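Local coordinates for tudor and KH domain-containing protein homolog (Bombyx mori, PDB 5VQH) that takes part in primary piRNA biogenesis and uses its extended Tudor domain to recognise symmetrically dimethylated arginines of the PIWI proteins Siwi and Ago3, at residues A[26-30]-A[180-184]; A[36-40]-A[112-117]. All blocks are in the same frame, centred on the assembly; numbering follows the deposited sequence.

Contact 1: residues A[26-30]-A[180-184]; sequences YVSAV and TQVAR
Val27 faces the loop 180-184 with its whole side chain, and each of its carbons finds a partner there. CB lies 3.9 Å from Thr180 CB. From it CG1, set anti to the backbone N (chi1 174°), runs toward Thr180 OG1 and, at 4.1 Å, Val182 CG2, while CG2 comes to 3.8 Å from Thr180 CB and also meets the threonine methyl. The two branched side chains cross at about a right angle, and Leu214 of strand 207-217 packs on both. Thr180 suits this place because it offers carbon to the valine while its OG1 is hydrogen-bonded to Phe176 O, one turn back in helix 170-179. That helix ends in a Schellman motif, with Gln181 at positive phi, and Gln181 also opens a type II beta turn that runs to Arg184; this places the loop after the helix against strand 23-30 of the extended Tudor domain. In the turn, Ala183 N donates to Val27 O at 3.1 Å with an N-H...O angle of 166°, the donor tilted 22° from the carbonyl plane. Val27 N is held differently: it gives its proton to a water 3.0 Å away, and this water also lies close to Thr180 O, at 2.6 Å. Beyond the bonded pair, Val182 packs on the strand backbone. Its CG2 lies 3.6 Å from Ala29 CA and touches Val30 CG2 at 3.8 Å, while Ala29 turns its methyl the other way, toward Trp37. Ser28 likewise points away from the loop, toward the dimethylarginine pocket.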
# COMPACT_ATOMS: atom_id res chain seq x y z
N TYR A 26 -10.98 -0.30 -1.47
CA TYR A 26 -10.46 1.00 -1.94
C TYR A 26 -9.04 0.73 -2.41
O TYR A 26 -8.30 -0.01 -1.75
CB TYR A 26 -10.38 2.01 -0.83
CG TYR A 26 -11.66 2.26 -0.08
CD1 TYR A 26 -12.74 2.90 -0.69
CD2 TYR A 26 -11.78 1.90 1.25
CE1 TYR A 26 -13.94 3.12 -0.01
CE2 TYR A 26 -12.94 2.14 1.96
CZ TYR A 26 -14.02 2.75 1.33
OH TYR A 26 -15.15 2.99 2.05
N VAL A 27 -8.65 1.31 -3.55
CA VAL A 27 -7.25 1.30 -3.98
C VAL A 27 -6.57 2.44 -3.24
O VAL A 27 -7.01 3.59 -3.29
CB VAL A 27 -7.13 1.45 -5.46
CG1 VAL A 27 -5.67 1.58 -5.85
CG2 VAL A 27 -7.77 0.27 -6.14
N SER A 28 -5.58 2.08 -2.46
CA SER A 28 -5.04 3.01 -1.50
C SER A 28 -3.72 3.56 -1.96
O SER A 28 -3.38 4.68 -1.65
CB SER A 28 -4.90 2.36 -0.11
OG SER A 28 -4.29 1.09 -0.15
N ALA A 29 -2.99 2.76 -2.73
CA ALA A 29 -1.78 3.24 -3.38
C ALA A 29 -1.53 2.44 -4.62
O ALA A 29 -1.97 1.28 -4.72
CB ALA A 29 -0.59 3.12 -2.44
N VAL A 30 -0.80 3.05 -5.55
CA VAL A 30 -0.47 2.42 -6.82
C VAL A 30 0.98 2.68 -7.07
O VAL A 30 1.46 3.75 -6.81
CB VAL A 30 -1.23 3.02 -8.01
CG1 VAL A 30 -0.72 2.40 -9.31
CG2 VAL A 30 -2.74 2.80 -7.91
N THR A 180 -9.05 3.91 -10.98
CA THR A 180 -9.22 3.43 -9.59
C THR A 180 -9.48 4.55 -8.61
O THR A 180 -9.84 4.28 -7.45
CB THR A 180 -7.98 2.66 -9.06
OG1 THR A 180 -6.84 3.53 -8.98
CG2 THR A 180 -7.64 1.46 -9.96
N GLN A 181 -9.28 5.80 -9.05
CA GLN A 181 -9.34 6.94 -8.13
C GLN A 181 -8.55 6.66 -6.86
O GLN A 181 -9.05 6.80 -5.74
CB GLN A 181 -10.78 7.30 -7.79
CG GLN A 181 -11.63 7.48 -9.03
CD GLN A 181 -12.89 8.28 -8.79
OE1 GLN A 181 -13.31 8.50 -7.65
NE2 GLN A 181 -13.50 8.74 -9.87
N VAL A 182 -7.32 6.25 -7.06
CA VAL A 182 -6.40 5.94 -5.97
C VAL A 182 -6.42 7.01 -4.90
O VAL A 182 -6.49 8.18 -5.21
CB VAL A 182 -4.97 5.74 -6.49
CG1 VAL A 182 -4.44 6.99 -7.19
CG2 VAL A 182 -4.05 5.30 -5.34
N ALA A 183 -6.43 6.59 -3.65
CA ALA A 183 -6.39 7.49 -2.49
C ALA A 183 -7.56 8.45 -2.32
O ALA A 183 -7.45 9.40 -1.57
CB ALA A 183 -5.05 8.26 -2.45
N ARG A 184 -8.68 8.19 -2.99
CA ARG A 184 -9.85 9.06 -2.91
C ARG A 184 -11.04 8.34 -2.26
O ARG A 184 -12.17 8.75 -2.43
CB ARG A 184 -10.25 9.51 -4.31
CG ARG A 184 -9.21 10.36 -5.02
CD ARG A 184 -9.40 11.81 -4.61
NE ARG A 184 -8.41 12.72 -5.17
CZ ARG A 184 -8.34 14.02 -4.86
NH1 ARG A 184 -9.18 14.58 -4.00
NH2 ARG A 184 -7.40 14.78 -5.42
O HOH W 1 -10.48 2.80 -5.35

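Contact 2: residues A[36-40]-A[112-117]; sequences FWVQF and FYLDYG. With 2MR (n3, n4-dimethylarginine), chain C.
Trp37, on strand 35-40, lays its indole against the strand-to-turn segment 112-117, where the Tudor domain forms part of its aromatic methylarginine pocket. Phe112 aims its ring edge at the indole face in an offset edge-to-face pair, the planes 60° apart, with CZ 3.7 Å from Trp37 NE1. Gly117 also packs on the indole: its CA stands over the five-membered ring, 3.9 Å from the centroid, and its O lies over the same face, 3.3 Å from Trp37 CE3. Having no side chain, Gly117 can lay its bare CA and carbonyl on the indole. Two residues on, Gln39 has CG anti to its carbonyl carbon (chi1 -56°) and an extended chain, which carries the amide across to the turn. There it lies beside Tyr116, amide and ring planes 56° apart. The Tyr116 ring offers one face to the dimethylguanidinium, 3.5 Å from CG to 2MR CZ, while Tyr113 CG meets the methyl CQ1. Asp115 directs its carboxylate to a salt bridge with Arg91. Its backbone serves the glutamine: Gln39 NE2 donates to Asp115 O at 2.6 Å, nearly straight onto the carbonyl and close to the amide plane.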
# COMPACT_ATOMS: atom_id res chain seq x y z
N PHE A 36 -0.04 -2.81 -6.81
CA PHE A 36 -0.81 -1.83 -6.06
C PHE A 36 -1.34 -2.42 -4.76
O PHE A 36 -1.16 -3.59 -4.50
CB PHE A 36 -1.91 -1.23 -6.93
CG PHE A 36 -2.87 -2.20 -7.45
CD1 PHE A 36 -4.08 -2.38 -6.80
CD2 PHE A 36 -2.60 -2.92 -8.60
CE1 PHE A 36 -5.01 -3.29 -7.28
CE2 PHE A 36 -3.50 -3.87 -9.09
CZ PHE A 36 -4.72 -4.04 -8.41
N TRP A 37 -1.95 -1.57 -3.95
CA TRP A 37 -2.40 -1.92 -2.62
C TRP A 37 -3.90 -1.61 -2.44
O TRP A 37 -4.39 -0.57 -2.83
CB TRP A 37 -1.49 -1.20 -1.59
CG TRP A 37 -0.05 -1.80 -1.61
CD1 TRP A 37 0.42 -2.86 -0.87
CD2 TRP A 37 1.05 -1.38 -2.41
NE1 TRP A 37 1.72 -3.12 -1.18
CE2 TRP A 37 2.12 -2.23 -2.13
CE3 TRP A 37 1.24 -0.36 -3.33
CZ2 TRP A 37 3.35 -2.09 -2.74
CZ3 TRP A 37 2.44 -0.24 -3.95
CH2 TRP A 37 3.49 -1.07 -3.65
N VAL A 38 -4.65 -2.55 -1.88
CA VAL A 38 -6.04 -2.27 -1.55
C VAL A 38 -6.28 -2.40 -0.06
O VAL A 38 -5.52 -3.05 0.64
CB VAL A 38 -7.03 -3.16 -2.33
CG1 VAL A 38 -6.68 -3.16 -3.80
CG2 VAL A 38 -6.97 -4.59 -1.87
N GLN A 39 -7.33 -1.72 0.40
CA GLN A 39 -7.88 -1.84 1.74
C GLN A 39 -9.29 -2.37 1.59
O GLN A 39 -9.99 -2.02 0.65
CB GLN A 39 -7.94 -0.49 2.41
CG GLN A 39 -6.62 0.23 2.48
CD GLN A 39 -6.81 1.70 2.66
OE1 GLN A 39 -7.70 2.31 2.07
NE2 GLN A 39 -5.96 2.30 3.47
N PHE A 40 -9.69 -3.25 2.50
CA PHE A 40 -11.00 -3.90 2.43
C PHE A 40 -12.00 -2.93 3.04
O PHE A 40 -11.70 -2.27 4.04
CB PHE A 40 -10.98 -5.22 3.19
CG PHE A 40 -10.27 -6.33 2.45
CD1 PHE A 40 -9.36 -6.07 1.45
CD2 PHE A 40 -10.52 -7.63 2.76
CE1 PHE A 40 -8.72 -7.10 0.78
CE2 PHE A 40 -9.88 -8.67 2.08
CZ PHE A 40 -8.98 -8.40 1.10
N PHE A 112 7.73 2.10 4.14
CA PHE A 112 6.51 1.59 3.53
C PHE A 112 5.37 1.80 4.53
O PHE A 112 5.38 1.20 5.62
CB PHE A 112 6.71 0.14 3.27
CG PHE A 112 5.48 -0.59 2.84
CD1 PHE A 112 5.01 -0.47 1.55
CD2 PHE A 112 4.84 -1.46 3.70
CE1 PHE A 112 3.89 -1.18 1.14
CE2 PHE A 112 3.73 -2.18 3.28
CZ PHE A 112 3.27 -2.05 2.01
N TYR A 113 4.43 2.69 4.17
CA TYR A 113 3.25 3.00 4.98
C TYR A 113 2.28 1.82 4.94
O TYR A 113 1.60 1.55 3.94
CB TYR A 113 2.62 4.28 4.49
CG TYR A 113 3.52 5.48 4.73
CD1 TYR A 113 3.57 6.09 5.97
CD2 TYR A 113 4.32 5.95 3.74
CE1 TYR A 113 4.39 7.16 6.20
CE2 TYR A 113 5.17 7.02 3.95
CZ TYR A 113 5.20 7.62 5.18
OH TYR A 113 6.04 8.68 5.38
N LEU A 114 2.24 1.10 6.07
CA LEU A 114 1.69 -0.26 6.15
C LEU A 114 0.17 -0.37 5.95
O LEU A 114 -0.32 -1.41 5.58
CB LEU A 114 2.03 -0.83 7.53
CG LEU A 114 3.44 -1.34 7.72
CD1 LEU A 114 3.78 -1.47 9.19
CD2 LEU A 114 3.60 -2.67 7.05
N ASP A 115 -0.56 0.68 6.27
CA ASP A 115 -2.02 0.76 6.09
C ASP A 115 -2.50 1.34 4.73
O ASP A 115 -3.68 1.46 4.49
CB ASP A 115 -2.58 1.59 7.25
CG ASP A 115 -2.32 0.91 8.60
OD1 ASP A 115 -2.69 -0.26 8.70
OD2 ASP A 115 -1.76 1.52 9.54
N TYR A 116 -1.56 1.64 3.85
CA TYR A 116 -1.83 2.40 2.64
C TYR A 116 -1.08 1.85 1.45
O TYR A 116 -1.68 1.68 0.41
CB TYR A 116 -1.46 3.87 2.87
CG TYR A 116 -2.41 4.55 3.83
CD1 TYR A 116 -3.65 5.00 3.41
CD2 TYR A 116 -2.09 4.68 5.16
CE1 TYR A 116 -4.53 5.61 4.30
CE2 TYR A 116 -2.94 5.29 6.04
CZ TYR A 116 -4.17 5.74 5.63
OH TYR A 116 -5.02 6.33 6.56
N GLY A 117 0.23 1.60 1.61
CA GLY A 117 1.02 0.88 0.62
C GLY A 117 1.99 1.75 -0.15
O GLY A 117 2.81 1.25 -0.94
N 2MR C . -5.68 12.19 3.11
CA 2MR C . -4.24 12.48 3.29
CB 2MR C . -3.46 11.17 3.20
CG 2MR C . -4.06 10.05 4.05
CD 2MR C . -2.93 9.08 4.34
NE 2MR C . -2.50 8.48 3.10
CZ 2MR C . -1.38 7.78 3.04
NH1 2MR C . -0.69 7.69 4.08
CQ1 2MR C . 0.55 6.96 4.21
NH2 2MR C . -0.99 7.20 1.91
CQ2 2MR C . -1.72 7.29 0.66
C 2MR C . -3.63 13.46 2.30
O 2MR C . -2.39 13.59 2.17
OXT 2MR C . -4.33 14.19 1.59

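In the fold
Strands 23-30 and 35-40 are antiparallel neighbours in one sheet; each contact uses one of these two strands, contact 1 the first and contact 2 the second, and contact 2 is nested within the chain loop that contact 1 closes. Contact 2 is buried near the centre of the chain and joins this sheet to the five-stranded Tudor sheet; rings, a glycine and a side-chain amide do the work. Contact 1 is only partly buried, with aliphatic branches, a backbone bond and a water, and its loop has exposed residues. Their centres lie about 9 Å apart. Ser28 OG links them, hydrogen-bonded to Tyr116 O at 2.7 Å, and Ser28, Tyr113 and Tyr116 all belong to the dimethylarginine pocket.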